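Local coordinates for protein galectin (Xenopus laevis, PDB 3WUC) that binds beta-galactosides, here held as a galactose-glucose disaccharide, and may also bind laminin, at residues V22-I28 against I129-S135; R44-C48 against F112-I118; N51-E55 against F82-S86. The contacts are given in a common frame with arbitrary orientation. Residues are numbered along the deposited sequence.

How the contacts relate
After two short strands, 7-12 and 16-17, the chain lays down strand 20-28, whose segment 22-28 meets 129-135 a hundred residues later. Contact 1 therefore closes the widest loop. Within it contact 2 joins 44-48 to 112-118, and inside that contact 3 joins 51-55 to 82-86, so the three nest without crossing. Contact 1 pairs strands within one sheet of the galectin beta-sandwich. Strand 45-53 belongs to the opposing sheet: contact 2 ties one end of it to chain leaving strand 109-113 of contact 1's sheet, contact 3 the other end to the loop leading to strand 89-96 of that sheet. I28 of contact 1 packs on F54, F84 and S86 of contact 3.

Contact 1: V22-I28 against I129-S135; sequences VEVRGRI and IELISIS
Seven backbone hydrogen bonds join two extended antiparallel strands at 145°. E23 and S135 exchange a pair (E23 N to S135 O 2.8 Å, S135 N to E23 O 2.9 Å), as do R27 and E130 (R27 N to E130 O 2.8 Å, E130 N to R27 O 2.9 Å). Between them, R25 N reaches S133 O at 2.9 Å, while R25 O accepts from both I132 N (2.7 Å) and S133 N (3.0 Å), a classic beta bulge. Next, G26 opposes L131; a CB there would lie 2.6 Å from E130 O, so glycine suits. A water links E23 OE2 to the hydroxyls of S133 and S135. Outside the pair, E23 bridges to R25 of a third subunit, and R25 to its E23. V22 CG2 meets I134 CG1 at 3.8 Å. V24, I28, I129 and I134 face the sandwich interior, where L124 and L126 meet V24. Strand 89-96 flanks 22-28, and 133-135 pairs antiparallel with a second subunit, continuing the sheet in proto-type galectin fashion.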
loop_
_atom_site.group_PDB
_atom_site.type_symbol
_atom_site.label_atom_id
_atom_site.label_comp_id
_atom_site.label_asym_id
_atom_site.label_seq_id
_atom_site.Cartn_x
_atom_site.Cartn_y
_atom_site.Cartn_z
ATOM N N VAL B 22 -0.860 -13.602 0.711
ATOM C CA VAL B 22 -0.506 -12.805 -0.439
ATOM C C VAL B 22 -1.703 -12.073 -0.903
ATOM O O VAL B 22 -2.779 -12.641 -1.133
ATOM C CB VAL B 22 0.269 -13.566 -1.545
ATOM C CG1 VAL B 22 -0.515 -14.758 -2.086
ATOM C CG2 VAL B 22 0.719 -12.651 -2.637
ATOM N N GLU B 23 -1.504 -10.753 -1.148
ATOM C CA GLU B 23 -2.513 -9.853 -1.643
ATOM C C GLU B 23 -2.157 -9.422 -3.085
ATOM O O GLU B 23 -1.039 -9.011 -3.314
ATOM C CB GLU B 23 -2.555 -8.590 -0.772
ATOM C CG GLU B 23 -3.491 -7.518 -1.314
ATOM C CD GLU B 23 -3.429 -6.207 -0.506
ATOM O OE1 GLU B 23 -3.558 -6.321 0.775
ATOM O OE2 GLU B 23 -3.106 -5.138 -1.183
ATOM N N VAL B 24 -3.068 -9.590 -4.028
ATOM C CA VAL B 24 -2.923 -9.279 -5.455
ATOM C C VAL B 24 -3.996 -8.283 -5.834
ATOM O O VAL B 24 -5.196 -8.560 -5.699
ATOM C CB VAL B 24 -3.079 -10.580 -6.324
ATOM C CG1 VAL B 24 -2.951 -10.283 -7.797
ATOM C CG2 VAL B 24 -2.126 -11.651 -5.859
ATOM N N ARG B 25 -3.555 -7.122 -6.261
ATOM C CA ARG B 25 -4.348 -6.102 -6.907
ATOM C C ARG B 25 -3.991 -5.949 -8.360
ATOM O O ARG B 25 -2.809 -5.930 -8.702
ATOM C CB ARG B 25 -4.113 -4.767 -6.183
ATOM C CG ARG B 25 -4.668 -4.783 -4.816
ATOM C CD ARG B 25 -4.453 -3.425 -4.088
ATOM N NE ARG B 25 -5.290 -2.381 -4.669
ATOM C CZ ARG B 25 -5.436 -1.148 -4.168
ATOM N NH1 ARG B 25 -4.823 -0.825 -3.048
ATOM N NH2 ARG B 25 -6.222 -0.286 -4.783
ATOM N N GLY B 26 -5.005 -5.853 -9.173
ATOM C CA GLY B 26 -4.796 -5.668 -10.592
ATOM C C GLY B 26 -6.011 -5.221 -11.309
ATOM O O GLY B 26 -7.080 -5.191 -10.732
ATOM N N ARG B 27 -5.867 -4.904 -12.601
ATOM C CA ARG B 27 -6.973 -4.407 -13.403
ATOM C C ARG B 27 -7.390 -5.533 -14.397
ATOM O O ARG B 27 -6.575 -5.966 -15.220
ATOM C CB ARG B 27 -6.648 -3.126 -14.176
ATOM C CG ARG B 27 -7.819 -2.637 -14.995
ATOM C CD ARG B 27 -7.582 -1.248 -15.642
ATOM N NE ARG B 27 -7.409 -0.205 -14.605
ATOM C CZ ARG B 27 -8.374 0.490 -13.979
ATOM N NH1 ARG B 27 -9.684 0.374 -14.273
ATOM N NH2 ARG B 27 -8.016 1.360 -13.037
ATOM N N ILE B 28 -8.633 -5.951 -14.317
ATOM C CA ILE B 28 -9.130 -7.046 -15.131
ATOM C C ILE B 28 -9.193 -6.552 -16.562
ATOM O O ILE B 28 -9.656 -5.407 -16.794
ATOM C CB ILE B 28 -10.496 -7.523 -14.684
ATOM C CG1 ILE B 28 -10.447 -8.024 -13.260
ATOM C CG2 ILE B 28 -10.980 -8.644 -15.643
ATOM C CD1 ILE B 28 -11.796 -8.056 -12.616
ATOM N N ILE B 129 -5.316 -10.186 -16.358
ATOM C CA ILE B 129 -5.387 -9.129 -15.350
ATOM C C ILE B 129 -4.024 -8.514 -15.220
ATOM O O ILE B 129 -2.979 -9.209 -15.160
ATOM C CB ILE B 129 -5.942 -9.755 -14.040
ATOM C CG1 ILE B 129 -5.887 -8.669 -12.936
ATOM C CG2 ILE B 129 -5.147 -10.953 -13.564
ATOM C CD1 ILE B 129 -6.525 -9.047 -11.602
ATOM N N GLU B 130 -3.955 -7.195 -15.211
ATOM C CA GLU B 130 -2.762 -6.434 -15.248
ATOM C C GLU B 130 -2.330 -6.103 -13.841
ATOM O O GLU B 130 -3.153 -5.565 -13.090
ATOM C CB GLU B 130 -3.007 -5.169 -16.064
ATOM C CG GLU B 130 -2.041 -4.057 -16.022
ATOM C CD GLU B 130 -2.505 -2.911 -16.982
ATOM O OE1 GLU B 130 -3.737 -2.807 -17.355
ATOM O OE2 GLU B 130 -1.635 -2.122 -17.356
ATOM N N LEU B 131 -1.108 -6.392 -13.457
ATOM C CA LEU B 131 -0.651 -6.134 -12.102
ATOM C C LEU B 131 -0.765 -4.690 -11.677
ATOM O O LEU B 131 -0.314 -3.810 -12.398
ATOM C CB LEU B 131 0.819 -6.551 -11.951
ATOM C CG LEU B 131 1.381 -6.466 -10.522
ATOM C CD1 LEU B 131 0.707 -7.382 -9.519
ATOM C CD2 LEU B 131 2.903 -6.691 -10.632
ATOM N N ILE B 132 -1.327 -4.448 -10.474
ATOM C CA ILE B 132 -1.195 -3.172 -9.787
ATOM C C ILE B 132 -0.230 -3.339 -8.634
ATOM O O ILE B 132 0.698 -2.510 -8.491
ATOM C CB ILE B 132 -2.549 -2.602 -9.347
ATOM C CG1 ILE B 132 -3.365 -2.212 -10.565
ATOM C CG2 ILE B 132 -2.359 -1.407 -8.423
ATOM C CD1 ILE B 132 -4.814 -1.988 -10.211
ATOM N N SER B 133 -0.408 -4.340 -7.757
ATOM C CA SER B 133 0.503 -4.548 -6.666
ATOM C C SER B 133 0.355 -5.966 -6.149
ATOM O O SER B 133 -0.716 -6.594 -6.287
ATOM C CB SER B 133 0.356 -3.548 -5.543
ATOM O OG SER B 133 -0.956 -3.682 -4.950
ATOM N N ILE B 134 1.429 -6.454 -5.607
ATOM C CA ILE B 134 1.468 -7.683 -4.879
ATOM C C ILE B 134 2.120 -7.451 -3.518
ATOM O O ILE B 134 3.126 -6.788 -3.443
ATOM C CB ILE B 134 2.176 -8.813 -5.641
ATOM C CG1 ILE B 134 2.329 -10.011 -4.782
ATOM C CG2 ILE B 134 3.569 -8.383 -6.052
ATOM C CD1 ILE B 134 2.664 -11.246 -5.573
ATOM N N SER B 135 1.469 -7.889 -2.456
ATOM C CA SER B 135 1.998 -7.724 -1.094
ATOM C C SER B 135 1.936 -8.976 -0.304
ATOM O O SER B 135 0.950 -9.718 -0.400
ATOM C CB SER B 135 1.101 -6.630 -0.363
ATOM O OG SER B 135 0.967 -5.456 -1.185
HETATM O O HOH W 1 -1.039 -5.795 -2.937
HETATM O O HOH W 2 -6.322 -4.414 -17.663
#

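Contact 2: R44-C48 against F112-I118; sequences RNLIC and FTCRFPI
No direct hydrogen bond joins these segments: aromatic rings, a branched aliphatic chain and one water do the work. Segment 44-48 enters as a short strand and turns a corner at I47 (phi/psi -81/-26), where I47 and C48 together face L39 as a classic beta bulge. Segment 112-118 leaves strand 109-113 and runs on as loop.

F112 comes first. Its CA-to-CB bond points toward 44-48, and with chi1 t the ring brings CE2 edge-on to I47 O at 3.3 Å, while C48 SG lies obliquely 4.9 Å from the ring centroid, a sulfur-aromatic contact. T113 turns its side chain away, but its carbonyl shares a water link: the water donates to I47 O (2.7 Å) and T113 O (2.9 Å) and accepts from R115 N (2.8 Å). C114 SG is an apolar neighbour of I47 CG1 at 3.8 Å. R115 sends its guanidinium to I75 O and S67, and its NE, like T113 N, holds a malonic acid probably from the crystallisation liquor.

F116, chi1 p, swings its ring back so that I47 CD1 sits 3.6 Å from the ring centroid, 10° off the normal, a clean CH-pi contact; CE2 at the ring edge is 3.4 Å from L46 O. I118 CG2 lies 3.6 Å from I47 CD1.

The t, p rotamer of I47 thus suits a beta-branched chain whose CD1 reaches between F116 and I118. The chemistry is apolar packing that joins the corner of strand 45-53 to chain leaving strand 109-113, with a water donating to the I47 carbonyl.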
loop_
_atom_site.group_PDB
_atom_site.type_symbol
_atom_site.label_atom_id
_atom_site.label_comp_id
_atom_site.label_asym_id
_atom_site.label_seq_id
_atom_site.Cartn_x
_atom_site.Cartn_y
_atom_site.Cartn_z
ATOM N N ARG B 44 2.826 -26.036 -14.012
ATOM C CA ARG B 44 2.290 -27.386 -14.113
ATOM C C ARG B 44 1.702 -27.906 -12.821
ATOM O O ARG B 44 1.052 -28.975 -12.786
ATOM C CB ARG B 44 3.390 -28.394 -14.608
ATOM C CG ARG B 44 3.874 -27.997 -15.972
ATOM C CD ARG B 44 5.221 -28.680 -16.214
ATOM N NE ARG B 44 5.194 -30.040 -15.753
ATOM C CZ ARG B 44 4.674 -31.041 -16.420
ATOM N NH1 ARG B 44 4.231 -30.902 -17.667
ATOM N NH2 ARG B 44 4.625 -32.204 -15.824
ATOM N N ASN B 45 1.975 -27.251 -11.700
ATOM C CA ASN B 45 1.640 -27.744 -10.379
ATOM C C ASN B 45 1.124 -26.550 -9.588
ATOM O O ASN B 45 1.893 -25.858 -8.904
ATOM C CB ASN B 45 2.808 -28.379 -9.671
ATOM C CG ASN B 45 3.232 -29.645 -10.374
ATOM O OD1 ASN B 45 2.655 -30.703 -10.184
ATOM N ND2 ASN B 45 4.127 -29.463 -11.318
ATOM N N LEU B 46 -0.194 -26.471 -9.607
ATOM C CA LEU B 46 -0.991 -25.357 -8.989
ATOM C C LEU B 46 -1.753 -25.882 -7.787
ATOM O O LEU B 46 -2.589 -26.770 -7.890
ATOM C CB LEU B 46 -1.860 -24.716 -9.980
ATOM C CG LEU B 46 -1.278 -24.132 -11.305
ATOM C CD1 LEU B 46 -2.245 -23.579 -12.294
ATOM C CD2 LEU B 46 -0.207 -23.105 -10.865
ATOM N N ILE B 47 -1.528 -25.301 -6.611
ATOM C CA ILE B 47 -2.341 -25.607 -5.429
ATOM C C ILE B 47 -3.637 -24.813 -5.478
ATOM O O ILE B 47 -4.609 -25.310 -4.879
ATOM C CB ILE B 47 -1.579 -25.368 -4.082
ATOM C CG1 ILE B 47 -2.164 -26.102 -2.931
ATOM C CG2 ILE B 47 -1.342 -23.877 -3.807
ATOM C CD1 ILE B 47 -1.945 -27.605 -3.015
ATOM N N CYS B 48 -3.649 -23.662 -6.154
ATOM C CA CYS B 48 -4.886 -22.933 -6.311
ATOM C C CYS B 48 -4.890 -22.145 -7.594
ATOM O O CYS B 48 -4.102 -21.223 -7.758
ATOM C CB CYS B 48 -5.093 -22.030 -5.091
ATOM S SG CYS B 48 -6.729 -21.182 -5.149
ATOM N N PHE B 112 -10.381 -23.606 0.257
ATOM C CA PHE B 112 -9.921 -24.495 -0.774
ATOM C C PHE B 112 -8.842 -25.349 -0.148
ATOM O O PHE B 112 -7.688 -24.930 0.066
ATOM C CB PHE B 112 -9.421 -23.721 -2.049
ATOM C CG PHE B 112 -9.309 -24.556 -3.255
ATOM C CD1 PHE B 112 -10.380 -25.245 -3.826
ATOM C CD2 PHE B 112 -8.061 -24.776 -3.819
ATOM C CE1 PHE B 112 -10.268 -26.070 -4.930
ATOM C CE2 PHE B 112 -7.929 -25.551 -4.947
ATOM C CZ PHE B 112 -9.011 -26.255 -5.510
ATOM N N THR B 113 -9.169 -26.605 0.176
ATOM C CA THR B 113 -8.209 -27.442 0.896
ATOM C C THR B 113 -7.034 -27.780 -0.016
ATOM O O THR B 113 -7.253 -27.981 -1.236
ATOM C CB THR B 113 -8.881 -28.795 1.285
ATOM O OG1 THR B 113 -10.020 -28.516 2.073
ATOM C CG2 THR B 113 -7.960 -29.625 2.085
ATOM N N CYS B 114 -5.800 -27.841 0.538
ATOM C CA CYS B 114 -4.662 -28.245 -0.244
ATOM C C CYS B 114 -4.887 -29.695 -0.758
ATOM O O CYS B 114 -5.096 -30.573 0.084
ATOM C CB CYS B 114 -3.384 -28.206 0.537
ATOM S SG CYS B 114 -2.791 -26.516 0.811
ATOM N N ARG B 115 -4.899 -29.881 -2.055
ATOM C CA ARG B 115 -5.139 -31.239 -2.624
ATOM C C ARG B 115 -3.910 -32.094 -2.694
ATOM O O ARG B 115 -4.013 -33.276 -2.942
ATOM C CB ARG B 115 -5.709 -31.104 -3.951
ATOM C CG ARG B 115 -7.179 -30.647 -3.717
ATOM C CD ARG B 115 -7.745 -30.267 -5.002
ATOM N NE ARG B 115 -9.199 -30.153 -4.957
ATOM C CZ ARG B 115 -9.914 -29.835 -6.028
ATOM N NH1 ARG B 115 -11.264 -29.760 -5.940
ATOM N NH2 ARG B 115 -9.300 -29.542 -7.173
ATOM N N PHE B 116 -2.743 -31.485 -2.539
ATOM C CA PHE B 116 -1.460 -32.217 -2.463
ATOM C C PHE B 116 -0.571 -31.549 -1.426
ATOM O O PHE B 116 -0.804 -30.383 -1.128
ATOM C CB PHE B 116 -0.760 -32.361 -3.835
ATOM C CG PHE B 116 -0.497 -31.058 -4.574
ATOM C CD1 PHE B 116 0.664 -30.329 -4.359
ATOM C CD2 PHE B 116 -1.430 -30.537 -5.463
ATOM C CE1 PHE B 116 0.882 -29.114 -5.043
ATOM C CE2 PHE B 116 -1.187 -29.376 -6.158
ATOM C CZ PHE B 116 -0.055 -28.656 -5.915
ATOM N N PRO B 117 0.393 -32.261 -0.818
ATOM C CA PRO B 117 1.215 -31.657 0.192
ATOM C C PRO B 117 2.086 -30.542 -0.409
ATOM O O PRO B 117 2.683 -30.699 -1.520
ATOM C CB PRO B 117 2.067 -32.823 0.722
ATOM C CG PRO B 117 1.145 -34.002 0.560
ATOM C CD PRO B 117 0.527 -33.747 -0.764
ATOM N N ILE B 118 2.057 -29.403 0.252
ATOM C CA ILE B 118 2.896 -28.255 -0.179
ATOM C C ILE B 118 3.229 -27.399 1.017
ATOM O O ILE B 118 2.415 -27.136 1.811
ATOM C CB ILE B 118 2.210 -27.434 -1.286
ATOM C CG1 ILE B 118 3.120 -26.285 -1.763
ATOM C CG2 ILE B 118 0.855 -26.979 -0.791
ATOM C CD1 ILE B 118 2.657 -25.723 -3.099
HETATM O O HOH W 3 -5.510 -27.512 -3.500
#

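Contact 3: N51-E55 against F82-S86; sequences NPRFE and FPFKS. With GAL (beta-D-galactopyranose), chain D; GLC (alpha-D-glucopyranose), chain C.
Alternation along the strand decides this contact: in 51-53 R53 bonds the sugar and N51 lines the pocket and holds R53, while P52 points the other way, toward 82-86. The strand then turns a corner at F54 and E55, and 82-86 is irregular, with P83 at the centre of an inverse gamma turn closed by a weak F84 N to F82 O bond of 3.0 Å.

F54, with chi1 m, carries its ring to the other segment. F82 (chi1 t) presents its edge to one face of that ring in an offset edge-to-face pair, centroids 5.1 Å apart and planes at 87°; F54 CD1 to F82 CE2 is 3.4 Å. Over the opposite face lies S86 CB, 4.2 Å from the F54 centroid, small enough to fit there. P52, a compact ring of fixed direction, puts CG 4.0 Å from the F84 centroid (F84 chi1 m) in a CH-pi contact, and sets CB 3.7 Å from F82 CE1.

R53 (chi1 m, chi2 and chi3 t) stretches out; NE bonds N51 OD1 at 2.8 Å, NH1 bonds GLC O3 at 2.6 Å and NH2 bonds GAL O4 at 2.9 Å. D59 balances its charge, and H49, N66, R34, Y56 and E76 also bond galactose.

The chemistry divides: polar, directional groups read the disaccharide, while packing without hydrogen bonds, mainly apolar and aromatic, joins the back of the same strand to the 82-86 loop.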
loop_
_atom_site.group_PDB
_atom_site.type_symbol
_atom_site.label_atom_id
_atom_site.label_comp_id
_atom_site.label_asym_id
_atom_site.label_seq_id
_atom_site.Cartn_x
_atom_site.Cartn_y
_atom_site.Cartn_z
ATOM N N ASN B 51 -10.193 -18.743 -10.880
ATOM C CA ASN B 51 -10.554 -18.391 -12.181
ATOM C C ASN B 51 -11.996 -17.810 -12.305
ATOM O O ASN B 51 -12.936 -18.490 -12.705
ATOM C CB ASN B 51 -10.379 -19.593 -13.110
ATOM C CG ASN B 51 -10.555 -19.296 -14.617
ATOM O OD1 ASN B 51 -11.036 -20.249 -15.335
ATOM N ND2 ASN B 51 -10.252 -18.097 -15.124
ATOM N N PRO B 52 -12.174 -16.547 -11.940
ATOM C CA PRO B 52 -13.489 -15.991 -12.204
ATOM C C PRO B 52 -13.795 -15.911 -13.697
ATOM O O PRO B 52 -13.013 -15.462 -14.493
ATOM C CB PRO B 52 -13.401 -14.601 -11.550
ATOM C CG PRO B 52 -12.255 -14.647 -10.544
ATOM C CD PRO B 52 -11.290 -15.593 -11.278
ATOM N N ARG B 53 -14.985 -16.456 -14.077
ATOM C CA ARG B 53 -15.451 -16.544 -15.449
ATOM C C ARG B 53 -16.685 -15.685 -15.644
ATOM O O ARG B 53 -17.732 -15.952 -15.024
ATOM C CB ARG B 53 -15.851 -17.943 -15.793
ATOM C CG ARG B 53 -14.574 -18.848 -15.781
ATOM C CD ARG B 53 -14.887 -20.352 -15.773
ATOM N NE ARG B 53 -13.640 -21.132 -15.890
ATOM C CZ ARG B 53 -13.567 -22.404 -16.330
ATOM N NH1 ARG B 53 -14.699 -23.094 -16.627
ATOM N NH2 ARG B 53 -12.404 -22.975 -16.423
ATOM N N PHE B 54 -16.492 -14.683 -16.472
ATOM C CA PHE B 54 -17.632 -13.857 -16.926
ATOM C C PHE B 54 -18.550 -14.747 -17.820
ATOM O O PHE B 54 -19.758 -14.873 -17.562
ATOM C CB PHE B 54 -17.160 -12.559 -17.614
ATOM C CG PHE B 54 -16.374 -11.692 -16.727
ATOM C CD1 PHE B 54 -17.005 -10.863 -15.830
ATOM C CD2 PHE B 54 -14.979 -11.718 -16.761
ATOM C CE1 PHE B 54 -16.264 -10.013 -14.996
ATOM C CE2 PHE B 54 -14.246 -10.888 -15.923
ATOM C CZ PHE B 54 -14.926 -10.025 -15.051
ATOM N N GLU B 55 -17.975 -15.315 -18.853
ATOM C CA GLU B 55 -18.619 -16.348 -19.668
ATOM C C GLU B 55 -17.570 -17.232 -20.319
ATOM O O GLU B 55 -16.873 -16.805 -21.203
ATOM C CB GLU B 55 -19.507 -15.653 -20.730
ATOM C CG GLU B 55 -20.781 -16.407 -21.045
ATOM C CD GLU B 55 -21.797 -15.564 -21.804
ATOM O OE1 GLU B 55 -21.970 -15.835 -23.013
ATOM O OE2 GLU B 55 -22.398 -14.620 -21.210
ATOM N N PHE B 82 -19.865 -13.386 -7.230
ATOM C CA PHE B 82 -19.096 -12.878 -8.394
ATOM C C PHE B 82 -18.873 -11.367 -8.379
ATOM O O PHE B 82 -19.431 -10.637 -9.175
ATOM C CB PHE B 82 -19.684 -13.346 -9.689
ATOM C CG PHE B 82 -18.742 -13.199 -10.841
ATOM C CD1 PHE B 82 -17.841 -14.235 -11.062
ATOM C CD2 PHE B 82 -18.807 -12.179 -11.710
ATOM C CE1 PHE B 82 -16.982 -14.152 -12.134
ATOM C CE2 PHE B 82 -17.943 -12.074 -12.810
ATOM C CZ PHE B 82 -16.992 -13.059 -12.992
ATOM N N PRO B 83 -18.027 -10.936 -7.403
ATOM C CA PRO B 83 -17.818 -9.464 -7.216
ATOM C C PRO B 83 -16.740 -8.885 -8.103
ATOM O O PRO B 83 -15.735 -8.404 -7.626
ATOM C CB PRO B 83 -17.436 -9.358 -5.775
ATOM C CG PRO B 83 -16.626 -10.672 -5.548
ATOM C CD PRO B 83 -17.432 -11.706 -6.296
ATOM N N PHE B 84 -16.970 -8.939 -9.432
ATOM C CA PHE B 84 -16.004 -8.491 -10.403
ATOM C C PHE B 84 -16.657 -7.850 -11.611
ATOM O O PHE B 84 -17.775 -8.182 -11.953
ATOM C CB PHE B 84 -15.160 -9.711 -11.016
ATOM C CG PHE B 84 -14.567 -10.593 -9.994
ATOM C CD1 PHE B 84 -13.418 -10.186 -9.288
ATOM C CD2 PHE B 84 -15.180 -11.781 -9.590
ATOM C CE1 PHE B 84 -12.925 -10.994 -8.328
ATOM C CE2 PHE B 84 -14.691 -12.600 -8.589
ATOM C CZ PHE B 84 -13.546 -12.174 -7.935
ATOM N N LYS B 85 -15.950 -6.930 -12.203
ATOM C CA LYS B 85 -16.350 -6.254 -13.441
ATOM C C LYS B 85 -15.153 -6.148 -14.357
ATOM O O LYS B 85 -14.064 -5.609 -13.977
ATOM C CB LYS B 85 -16.928 -4.887 -13.129
ATOM C CG LYS B 85 -17.581 -4.239 -14.342
ATOM C CD LYS B 85 -17.959 -2.764 -14.042
ATOM C CE LYS B 85 -18.368 -2.012 -15.315
ATOM N NZ LYS B 85 -19.713 -2.542 -15.654
ATOM N N SER B 86 -15.316 -6.618 -15.613
ATOM C CA SER B 86 -14.201 -6.542 -16.493
ATOM C C SER B 86 -13.814 -5.075 -16.780
ATOM O O SER B 86 -14.691 -4.161 -16.819
ATOM C CB SER B 86 -14.470 -7.342 -17.802
ATOM O OG SER B 86 -15.481 -6.684 -18.524
HETATM C C1 GAL D . -10.355 -25.543 -18.270
HETATM C C2 GAL D . -9.711 -24.291 -18.803
HETATM C C3 GAL D . -8.432 -23.988 -18.054
HETATM C C4 GAL D . -8.716 -23.990 -16.556
HETATM C C5 GAL D . -9.407 -25.322 -16.185
HETATM C C6 GAL D . -9.736 -25.339 -14.707
HETATM O O2 GAL D . -9.360 -24.569 -20.183
HETATM O O3 GAL D . -7.812 -22.833 -18.547
HETATM O O4 GAL D . -9.490 -22.820 -16.190
HETATM O O5 GAL D . -10.625 -25.408 -16.906
HETATM O O6 GAL D . -10.447 -26.504 -14.322
HETATM C C1 GLC C . -14.681 -28.448 -19.347
HETATM C C2 GLC C . -14.843 -27.452 -18.188
HETATM C C3 GLC C . -13.830 -26.324 -18.421
HETATM C C4 GLC C . -12.382 -26.776 -18.643
HETATM C C5 GLC C . -12.341 -27.845 -19.747
HETATM C C6 GLC C . -10.947 -28.478 -19.827
HETATM O O1 GLC C . -15.089 -27.726 -20.481
HETATM O O2 GLC C . -16.150 -26.919 -18.193
HETATM O O3 GLC C . -13.859 -25.532 -17.211
HETATM O O4 GLC C . -11.576 -25.627 -18.997
HETATM O O5 GLC C . -13.334 -28.869 -19.482
HETATM O O6 GLC C . -10.308 -29.074 -18.654
#